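Local coordinates for uncharacterized protein DUF1344 (PDB 3K6O) that is of unknown function but belongs to the NigD-like family, pairing an N-terminal OB domain with a C-terminal beta sandwich, at residues N135-E140 / H151-Y156; L93-M98 / N139-W144. All blocks are in the same frame, centred on the assembly; numbering follows the deposited sequence.

Contact 1. Residues N135-E140 / H151-Y156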
ATOM      1  N   ASN A 135      -8.813  -7.893   1.708  1.00 33.11           N
ATOM      2  CA  ASN A 135      -8.623  -8.043   0.262  1.00 32.00           C
ATOM      3  C   ASN A 135      -9.173  -6.859  -0.570  1.00 31.96           C
ATOM      4  O   ASN A 135     -10.092  -6.127  -0.160  1.00 31.77           O
ATOM      5  CB  ASN A 135      -9.310  -9.315  -0.218  1.00 31.65           C
ATOM      6  CG  ASN A 135      -8.592 -10.574   0.188  1.00 32.83           C
ATOM      7  OD1 ASN A 135      -9.062 -11.342   1.061  1.00 36.19           O
ATOM      8  ND2 ASN A 135      -7.493 -10.822  -0.434  1.00 26.53           N
ATOM      9  N   LEU A 136      -8.609  -6.702  -1.741  1.00 31.19           N
ATOM     10  CA  LEU A 136      -9.059  -5.745  -2.758  1.00 31.28           C
ATOM     11  C   LEU A 136      -9.534  -6.563  -3.932  1.00 30.61           C
ATOM     12  O   LEU A 136      -8.757  -7.305  -4.541  1.00 29.34           O
ATOM     13  CB  LEU A 136      -7.917  -4.844  -3.217  1.00 30.79           C
ATOM     14  CG  LEU A 136      -8.285  -3.674  -4.145  1.00 30.56           C
ATOM     15  CD1 LEU A 136      -9.255  -2.715  -3.455  1.00 28.40           C
ATOM     16  CD2 LEU A 136      -7.029  -2.957  -4.604  1.00 28.30           C
ATOM     17  N   VAL A 137     -10.834  -6.490  -4.209  1.00 29.73           N
ATOM     18  CA  VAL A 137     -11.428  -7.432  -5.102  1.00 28.28           C
ATOM     19  C   VAL A 137     -12.060  -6.748  -6.276  1.00 28.86           C
ATOM     20  O   VAL A 137     -12.510  -5.616  -6.174  1.00 30.13           O
ATOM     21  CB  VAL A 137     -12.474  -8.251  -4.347  1.00 28.90           C
ATOM     22  CG1 VAL A 137     -11.876  -8.763  -2.999  1.00 26.04           C
ATOM     23  CG2 VAL A 137     -13.724  -7.411  -4.147  1.00 25.17           C
ATOM     24  N   VAL A 138     -12.117  -7.457  -7.392  1.00 29.59           N
ATOM     25  CA  VAL A 138     -13.030  -7.136  -8.489  1.00 28.69           C
ATOM     26  C   VAL A 138     -14.320  -7.906  -8.327  1.00 29.52           C
ATOM     27  O   VAL A 138     -14.304  -9.134  -8.282  1.00 30.41           O
ATOM     28  CB  VAL A 138     -12.410  -7.494  -9.845  1.00 29.84           C
ATOM     29  CG1 VAL A 138     -13.372  -7.111 -11.067  1.00 24.77           C
ATOM     30  CG2 VAL A 138     -11.025  -6.843  -9.971  1.00 26.24           C
ATOM     31  N   ASN A 139     -15.433  -7.193  -8.234  1.00 29.53           N
ATOM     32  CA  ASN A 139     -16.717  -7.829  -8.004  1.00 29.90           C
ATOM     33  C   ASN A 139     -17.256  -8.353  -9.322  1.00 31.19           C
ATOM     34  O   ASN A 139     -17.697  -7.567 -10.171  1.00 30.48           O
ATOM     35  CB  ASN A 139     -17.700  -6.824  -7.400  1.00 31.01           C
ATOM     36  CG  ASN A 139     -18.986  -7.493  -6.868  1.00 29.43           C
ATOM     37  OD1 ASN A 139     -19.356  -8.524  -7.377  1.00 32.29           O
ATOM     38  ND2 ASN A 139     -19.681  -6.877  -5.878  1.00 28.30           N
ATOM     39  N   GLU A 140     -17.233  -9.672  -9.492  1.00 31.70           N
ATOM     40  CA  GLU A 140     -17.625 -10.290 -10.739  1.00 33.07           C
ATOM     41  C   GLU A 140     -19.126 -10.602 -10.800  1.00 33.78           C
ATOM     42  O   GLU A 140     -19.575 -11.239 -11.763  1.00 35.36           O
ATOM     43  CB  GLU A 140     -16.792 -11.553 -10.980  1.00 32.20           C
ATOM     44  CG  GLU A 140     -15.271 -11.254 -11.082  1.00 34.61           C
ATOM     45  CD  GLU A 140     -14.401 -12.490 -11.088  1.00 35.11           C
ATOM     46  OE1 GLU A 140     -14.941 -13.567 -10.877  1.00 35.17           O
ATOM     47  OE2 GLU A 140     -13.172 -12.394 -11.324  1.00 37.90           O
ATOM     48  N   HIS A 151     -13.573   0.055 -10.845  1.00 32.81           N
ATOM     49  CA  HIS A 151     -14.349  -0.224  -9.656  1.00 32.41           C
ATOM     50  C   HIS A 151     -13.865  -1.488  -8.906  1.00 31.30           C
ATOM     51  O   HIS A 151     -13.942  -2.613  -9.423  1.00 31.29           O
ATOM     52  CB  HIS A 151     -15.819  -0.374 -10.040  1.00 32.02           C
ATOM     53  CG  HIS A 151     -16.387   0.835 -10.705  1.00 34.59           C
ATOM     54  ND1 HIS A 151     -17.194   1.743 -10.047  1.00 36.48           N
ATOM     55  CD2 HIS A 151     -16.258   1.296 -11.977  1.00 36.46           C
ATOM     56  CE1 HIS A 151     -17.549   2.697 -10.889  1.00 37.38           C
ATOM     57  NE2 HIS A 151     -16.995   2.454 -12.063  1.00 36.36           N
ATOM     58  N   LEU A 152     -13.362  -1.267  -7.693  1.00 30.30           N
ATOM     59  CA  LEU A 152     -12.802  -2.303  -6.810  1.00 29.59           C
ATOM     60  C   LEU A 152     -13.464  -2.211  -5.438  1.00 29.43           C
ATOM     61  O   LEU A 152     -14.055  -1.148  -5.060  1.00 29.31           O
ATOM     62  CB  LEU A 152     -11.284  -2.107  -6.654  1.00 28.09           C
ATOM     63  CG  LEU A 152     -10.484  -2.160  -7.934  1.00 30.32           C
ATOM     64  CD1 LEU A 152      -8.989  -1.782  -7.721  1.00 27.69           C
ATOM     65  CD2 LEU A 152     -10.653  -3.484  -8.688  1.00 27.61           C
ATOM     66  N   GLU A 153     -13.342  -3.287  -4.655  1.00 29.59           N
ATOM     67  CA  GLU A 153     -13.897  -3.249  -3.309  1.00 29.29           C
ATOM     68  C   GLU A 153     -12.908  -3.782  -2.327  1.00 29.57           C
ATOM     69  O   GLU A 153     -12.212  -4.749  -2.599  1.00 29.83           O
ATOM     70  CB  GLU A 153     -15.220  -4.031  -3.221  1.00 29.24           C
ATOM     71  CG  GLU A 153     -16.214  -3.768  -4.366  1.00 31.16           C
ATOM     72  CD  GLU A 153     -17.562  -4.488  -4.167  1.00 31.92           C
ATOM     73  OE1 GLU A 153     -17.716  -5.150  -3.106  1.00 31.24           O
ATOM     74  OE2 GLU A 153     -18.432  -4.399  -5.077  1.00 31.73           O
ATOM     75  N   LEU A 154     -12.836  -3.140  -1.175  1.00 29.27           N
ATOM     76  CA  LEU A 154     -12.038  -3.651  -0.087  1.00 29.73           C
ATOM     77  C   LEU A 154     -12.962  -4.482   0.788  1.00 29.50           C
ATOM     78  O   LEU A 154     -14.017  -4.016   1.176  1.00 29.90           O
ATOM     79  CB  LEU A 154     -11.446  -2.539   0.770  1.00 30.14           C
ATOM     80  CG  LEU A 154     -10.101  -1.881   0.493  1.00 34.34           C
ATOM     81  CD1 LEU A 154      -9.909  -0.867   1.651  1.00 38.39           C
ATOM     82  CD2 LEU A 154      -8.934  -2.866   0.383  1.00 32.73           C
ATOM     83  N   ARG A 155     -12.543  -5.701   1.087  1.00 29.15           N
ATOM     84  CA  ARG A 155     -13.330  -6.647   1.840  1.00 29.86           C
ATOM     85  C   ARG A 155     -12.507  -7.097   3.050  1.00 29.62           C
ATOM     86  O   ARG A 155     -11.417  -7.654   2.884  1.00 30.37           O
ATOM     87  CB  ARG A 155     -13.685  -7.830   0.930  1.00 29.69           C
ATOM     88  CG  ARG A 155     -14.545  -7.456  -0.276  1.00 29.88           C
ATOM     89  CD  ARG A 155     -15.886  -6.891   0.216  1.00 32.21           C
ATOM     90  NE  ARG A 155     -16.935  -6.823  -0.818  1.00 32.88           N
ATOM     91  CZ  ARG A 155     -17.941  -7.679  -0.966  1.00 30.74           C
ATOM     92  NH1 ARG A 155     -18.102  -8.734  -0.170  1.00 33.15           N
ATOM     93  NH2 ARG A 155     -18.839  -7.440  -1.897  1.00 32.16           N
ATOM     94  N   TYR A 156     -13.029  -6.860   4.252  1.00 30.24           N
ATOM     95  CA  TYR A 156     -12.371  -7.283   5.492  1.00 30.56           C
ATOM     96  C   TYR A 156     -13.055  -8.512   6.087  1.00 31.64           C
ATOM     97  O   TYR A 156     -14.283  -8.611   6.105  1.00 30.92           O
ATOM     98  CB  TYR A 156     -12.388  -6.143   6.527  1.00 30.16           C
ATOM     99  CG  TYR A 156     -11.767  -6.476   7.881  1.00 30.28           C
ATOM    100  CD1 TYR A 156     -10.428  -6.763   7.995  1.00 27.75           C
ATOM    101  CD2 TYR A 156     -12.544  -6.511   9.050  1.00 30.50           C
ATOM    102  CE1 TYR A 156      -9.848  -7.026   9.222  1.00 29.87           C
ATOM    103  CE2 TYR A 156     -11.981  -6.800  10.274  1.00 30.13           C
ATOM    104  CZ  TYR A 156     -10.623  -7.049  10.347  1.00 32.44           C
ATOM    105  OH  TYR A 156     -10.036  -7.354  11.533  1.00 34.79           O
TER
HETATM  106  O   HOH W   1     -15.742  -4.376  -8.710  1.00 29.20           O
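The amide of Asn139 meets the carboxylate of Glu153 with the two planes 72° apart: Asn139 ND2 donates to Glu153 OE2 at 2.9 Å, the acceptor lying in the amide plane but the donor standing above the carboxylate plane. The other oxygen, OE1, sits at the edge of the Arg155 guanidinium, which grips it side-on with NE and NH2, the salt bridge from Arg155 NH2 measuring 2.8 Å to Glu153 OE1. One carboxylate thus joins the end of one strand to a charge on its partner, and an alanine in place of Glu153 would probably leave Arg155 NE and NH2 without this carboxylate and Asn139 ND2 without its acceptor, though Asn139 OD1 stays tied to Met141 N. On the same face of the sheet Val137 packs its CG2 3.8 Å from Glu153 CB, its branched side chain suiting a strand, while both of its methyls meet Arg155 CG.

The strands are antiparallel. Asn135 and Arg155 form a hydrogen-bonded pair, as do Val137 and Glu153, where Val137 N reaches Glu153 O at 2.7 Å. Between them Leu136 faces Leu154 in a non-hydrogen-bonded pair on the apolar face. A chi2 of 61° places Leu136 CD1 3.8 Å from Leu152 CB and 3.9 Å from Leu154 CD2. Past the last pair, a water links Asn139 N to His151 O.

This hairpin of strands 133-139 and 149-157 belongs to the C-terminal beta sandwich. Strand 75-93 runs beside the first strand and strand 186-191 beside the second, while strand 107-113 supplies Ile108 and Met111 against Leu154.

Contact 2. Residues L93-M98 / N139-W144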
ATOM      1  N   LEU A  93     -13.822 -11.585  -6.902  1.00 29.43           N
ATOM      2  CA  LEU A  93     -14.904 -11.902  -5.992  1.00 28.62           C
ATOM      3  C   LEU A  93     -16.053 -12.483  -6.818  1.00 28.54           C
ATOM      4  O   LEU A  93     -16.567 -11.823  -7.716  1.00 28.51           O
ATOM      5  CB  LEU A  93     -15.350 -10.619  -5.266  1.00 28.66           C
ATOM      6  CG  LEU A  93     -16.673 -10.688  -4.536  1.00 30.62           C
ATOM      7  CD1 LEU A  93     -16.624 -11.785  -3.446  1.00 26.13           C
ATOM      8  CD2 LEU A  93     -17.127  -9.297  -3.949  1.00 30.75           C
ATOM      9  N   ASN A  94     -16.460 -13.709  -6.519  1.00 27.66           N
ATOM     10  CA  ASN A  94     -17.502 -14.391  -7.271  1.00 27.63           C
ATOM     11  C   ASN A  94     -18.458 -15.075  -6.286  1.00 27.16           C
ATOM     12  O   ASN A  94     -18.202 -15.066  -5.119  1.00 25.39           O
ATOM     13  CB  ASN A  94     -16.845 -15.349  -8.263  1.00 27.90           C
ATOM     14  CG  ASN A  94     -15.998 -16.393  -7.590  1.00 28.84           C
ATOM     15  OD1 ASN A  94     -16.489 -17.165  -6.762  1.00 30.62           O
ATOM     16  ND2 ASN A  94     -14.739 -16.465  -7.956  1.00 31.30           N
ATOM     17  N   PRO A  95     -19.590 -15.632  -6.752  1.00 28.58           N
ATOM     18  CA  PRO A  95     -20.533 -16.246  -5.806  1.00 28.37           C
ATOM     19  C   PRO A  95     -19.951 -17.362  -4.945  1.00 28.23           C
ATOM     20  O   PRO A  95     -20.397 -17.555  -3.814  1.00 28.68           O
ATOM     21  CB  PRO A  95     -21.606 -16.825  -6.732  1.00 28.70           C
ATOM     22  CG  PRO A  95     -21.619 -15.907  -7.868  1.00 29.37           C
ATOM     23  CD  PRO A  95     -20.172 -15.550  -8.103  1.00 29.50           C
ATOM     24  N   ASP A  96     -18.972 -18.104  -5.450  1.00 28.59           N
ATOM     25  CA  ASP A  96     -18.398 -19.225  -4.679  1.00 29.49           C
ATOM     26  C   ASP A  96     -17.491 -18.820  -3.509  1.00 29.14           C
ATOM     27  O   ASP A  96     -17.595 -19.412  -2.435  1.00 29.25           O
ATOM     28  CB  ASP A  96     -17.652 -20.199  -5.584  1.00 29.63           C
ATOM     29  CG  ASP A  96     -18.557 -20.772  -6.630  1.00 32.23           C
ATOM     30  OD1 ASP A  96     -19.582 -21.399  -6.272  1.00 27.87           O
ATOM     31  OD2 ASP A  96     -18.274 -20.503  -7.813  1.00 39.13           O
ATOM     32  N   ASN A  97     -16.627 -17.832  -3.708  1.00 27.86           N
ATOM     33  CA  ASN A  97     -15.727 -17.361  -2.655  1.00 27.79           C
ATOM     34  C   ASN A  97     -16.277 -16.152  -1.863  1.00 27.95           C
ATOM     35  O   ASN A  97     -15.634 -15.679  -0.915  1.00 27.22           O
ATOM     36  CB  ASN A  97     -14.316 -17.036  -3.212  1.00 27.73           C
ATOM     37  CG  ASN A  97     -14.335 -15.856  -4.167  1.00 28.00           C
ATOM     38  OD1 ASN A  97     -15.360 -15.173  -4.283  1.00 26.25           O
ATOM     39  ND2 ASN A  97     -13.210 -15.583  -4.819  1.00 28.29           N
HETATM   40  N   MSE A  98     -17.468 -15.675  -2.203  1.00 27.92           N
HETATM   41  CA  MSE A  98     -18.013 -14.489  -1.507  1.00 28.69           C
HETATM   42  C   MSE A  98     -18.021 -14.685   0.019  1.00 29.37           C
HETATM   43  O   MSE A  98     -17.620 -13.821   0.779  1.00 28.55           O
HETATM   44  CB  MSE A  98     -19.442 -14.251  -2.023  1.00 29.46           C
HETATM   45  CG  MSE A  98     -20.230 -13.261  -1.316  1.00 29.76           C
HETATM   46 SE   MSE A  98     -22.023 -13.083  -2.169  1.00 29.60          SE
HETATM   47  CE  MSE A  98     -22.731 -14.872  -1.751  1.00 30.65           C
ATOM     48  N   ASN A 139     -15.433  -7.193  -8.234  1.00 29.53           N
ATOM     49  CA  ASN A 139     -16.717  -7.829  -8.004  1.00 29.90           C
ATOM     50  C   ASN A 139     -17.256  -8.353  -9.322  1.00 31.19           C
ATOM     51  O   ASN A 139     -17.697  -7.567 -10.171  1.00 30.48           O
ATOM     52  CB  ASN A 139     -17.700  -6.824  -7.400  1.00 31.01           C
ATOM     53  CG  ASN A 139     -18.986  -7.493  -6.868  1.00 29.43           C
ATOM     54  OD1 ASN A 139     -19.356  -8.524  -7.377  1.00 32.29           O
ATOM     55  ND2 ASN A 139     -19.681  -6.877  -5.878  1.00 28.30           N
ATOM     56  N   GLU A 140     -17.233  -9.672  -9.492  1.00 31.70           N
ATOM     57  CA  GLU A 140     -17.625 -10.290 -10.739  1.00 33.07           C
ATOM     58  C   GLU A 140     -19.126 -10.602 -10.800  1.00 33.78           C
ATOM     59  O   GLU A 140     -19.575 -11.239 -11.763  1.00 35.36           O
ATOM     60  CB  GLU A 140     -16.792 -11.553 -10.980  1.00 32.20           C
ATOM     61  CG  GLU A 140     -15.271 -11.254 -11.082  1.00 34.61           C
ATOM     62  CD  GLU A 140     -14.401 -12.490 -11.088  1.00 35.11           C
ATOM     63  OE1 GLU A 140     -14.941 -13.567 -10.877  1.00 35.17           O
ATOM     64  OE2 GLU A 140     -13.172 -12.394 -11.324  1.00 37.90           O
HETATM   65  N   MSE A 141     -19.889 -10.154  -9.795  1.00 34.66           N
HETATM   66  CA  MSE A 141     -21.317 -10.441  -9.678  1.00 35.52           C
HETATM   67  C   MSE A 141     -22.274  -9.295 -10.122  1.00 36.78           C
HETATM   68  O   MSE A 141     -23.502  -9.478 -10.124  1.00 36.55           O
HETATM   69  CB  MSE A 141     -21.658 -10.750  -8.182  1.00 36.32           C
HETATM   70  CG  MSE A 141     -21.154 -12.110  -7.688  1.00 37.61           C
HETATM   71 SE   MSE A 141     -21.598 -12.418  -5.849  1.00 38.17          SE
HETATM   72  CE  MSE A 141     -19.868 -11.764  -5.123  1.00 38.88           C
ATOM     73  N   ILE A 142     -21.712  -8.131 -10.446  1.00 37.22           N
ATOM     74  CA  ILE A 142     -22.461  -6.945 -10.785  1.00 37.43           C
ATOM     75  C   ILE A 142     -22.093  -6.508 -12.213  1.00 38.71           C
ATOM     76  O   ILE A 142     -21.023  -6.828 -12.669  1.00 37.09           O
ATOM     77  CB  ILE A 142     -22.116  -5.821  -9.844  1.00 36.68           C
ATOM     78  CG1 ILE A 142     -20.641  -5.419  -9.944  1.00 37.47           C
ATOM     79  CG2 ILE A 142     -22.399  -6.212  -8.412  1.00 37.72           C
ATOM     80  CD1 ILE A 142     -20.321  -4.228  -9.071  1.00 36.95           C
ATOM     81  N   PRO A 143     -22.949  -5.718 -12.879  1.00 39.80           N
ATOM     82  CA  PRO A 143     -22.638  -5.346 -14.262  1.00 40.80           C
ATOM     83  C   PRO A 143     -21.433  -4.413 -14.443  1.00 41.95           C
ATOM     84  O   PRO A 143     -20.969  -3.756 -13.493  1.00 39.96           O
ATOM     85  CB  PRO A 143     -23.918  -4.662 -14.767  1.00 40.98           C
ATOM     86  CG  PRO A 143     -24.785  -4.406 -13.562  1.00 41.25           C
ATOM     87  CD  PRO A 143     -24.298  -5.287 -12.441  1.00 40.39           C
ATOM     88  N   TRP A 144     -20.943  -4.360 -15.682  1.00 43.82           N
ATOM     89  CA  TRP A 144     -20.000  -3.302 -16.110  1.00 45.86           C
ATOM     90  C   TRP A 144     -20.585  -1.924 -15.832  1.00 46.62           C
ATOM     91  O   TRP A 144     -21.784  -1.704 -15.996  1.00 45.61           O
ATOM     92  CB  TRP A 144     -19.755  -3.352 -17.624  1.00 46.61           C
ATOM     93  CG  TRP A 144     -19.388  -4.713 -18.137  1.00 48.43           C
ATOM     94  CD1 TRP A 144     -20.116  -5.521 -18.984  1.00 49.39           C
ATOM     95  CD2 TRP A 144     -18.191  -5.408 -17.838  1.00 46.71           C
ATOM     96  NE1 TRP A 144     -19.422  -6.694 -19.216  1.00 49.55           N
ATOM     97  CE2 TRP A 144     -18.239  -6.644 -18.517  1.00 48.50           C
ATOM     98  CE3 TRP A 144     -17.094  -5.117 -17.040  1.00 47.30           C
ATOM     99  CZ2 TRP A 144     -17.224  -7.579 -18.418  1.00 48.92           C
ATOM    100  CZ3 TRP A 144     -16.105  -6.030 -16.936  1.00 49.33           C
ATOM    101  CH2 TRP A 144     -16.165  -7.257 -17.621  1.00 49.63           C
TER
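Leu93 and Glu140 share the backbone hydrogen bond that crosses this contact, Glu140 N to Leu93 O at 2.9 Å, next to the parallel bridge between Leu93 and Asn139.

The apolar contacts centre on selenomethionine Met141, whose long, flexible chain can touch three apolar side chains, those of Leu93, Pro95 and Met98. Its chain bends at chi3 (-95°), which places Met141 CE close against Leu93 CG, a tight 3.4 Å. Met141 CG lies 3.6 Å from Pro95 CD, the two side chains sliding past each other in opposite directions. The selenium atoms of Met98 and Met141 come within 3.8 Å, their chains crossing at about a right angle. Leu93 also lays CD2 3.9 Å from Asn139 CG, alongside the amide.

Polar side chains shape each turn from within. Asn94 OD1 accepts from Asn97 N in an Asx motif, and Asn97 OD1 in turn accepts from Asn94 N at 2.9 Å, so the two asparagines brace the turn into helix 98-101. Asn139 OD1 accepts from Met141 N at 3.0 Å, an Asx turn that carries the chain out of its strand, while its ND2 is engaged by Glu153.

The chemistry implies a division of labour: asparagines fix the backbone within each loop, while one backbone hydrogen bond and apolar side chains hold the two loops together.

The two contacts have centres about 9 Å apart on the same side of the chain's centre, both within the C-terminal beta sandwich domain. In chain order, 93-98 comes first, then 135-140, which overlaps 139-144, and finally 151-156. Asn139 and Glu140 belong to both contacts, so the second segment of contact 2 begins where strand 133-139 ends. Strand 75-93 runs parallel to 133-139, and a probable hydrogen bond from Leu93 N to Val138 O ties the pair together. Leu93 also packs against Val137 and Arg155. The domain therefore continues one line of strand pairing from its sheet into two surface loops, with Leu93 at the junction.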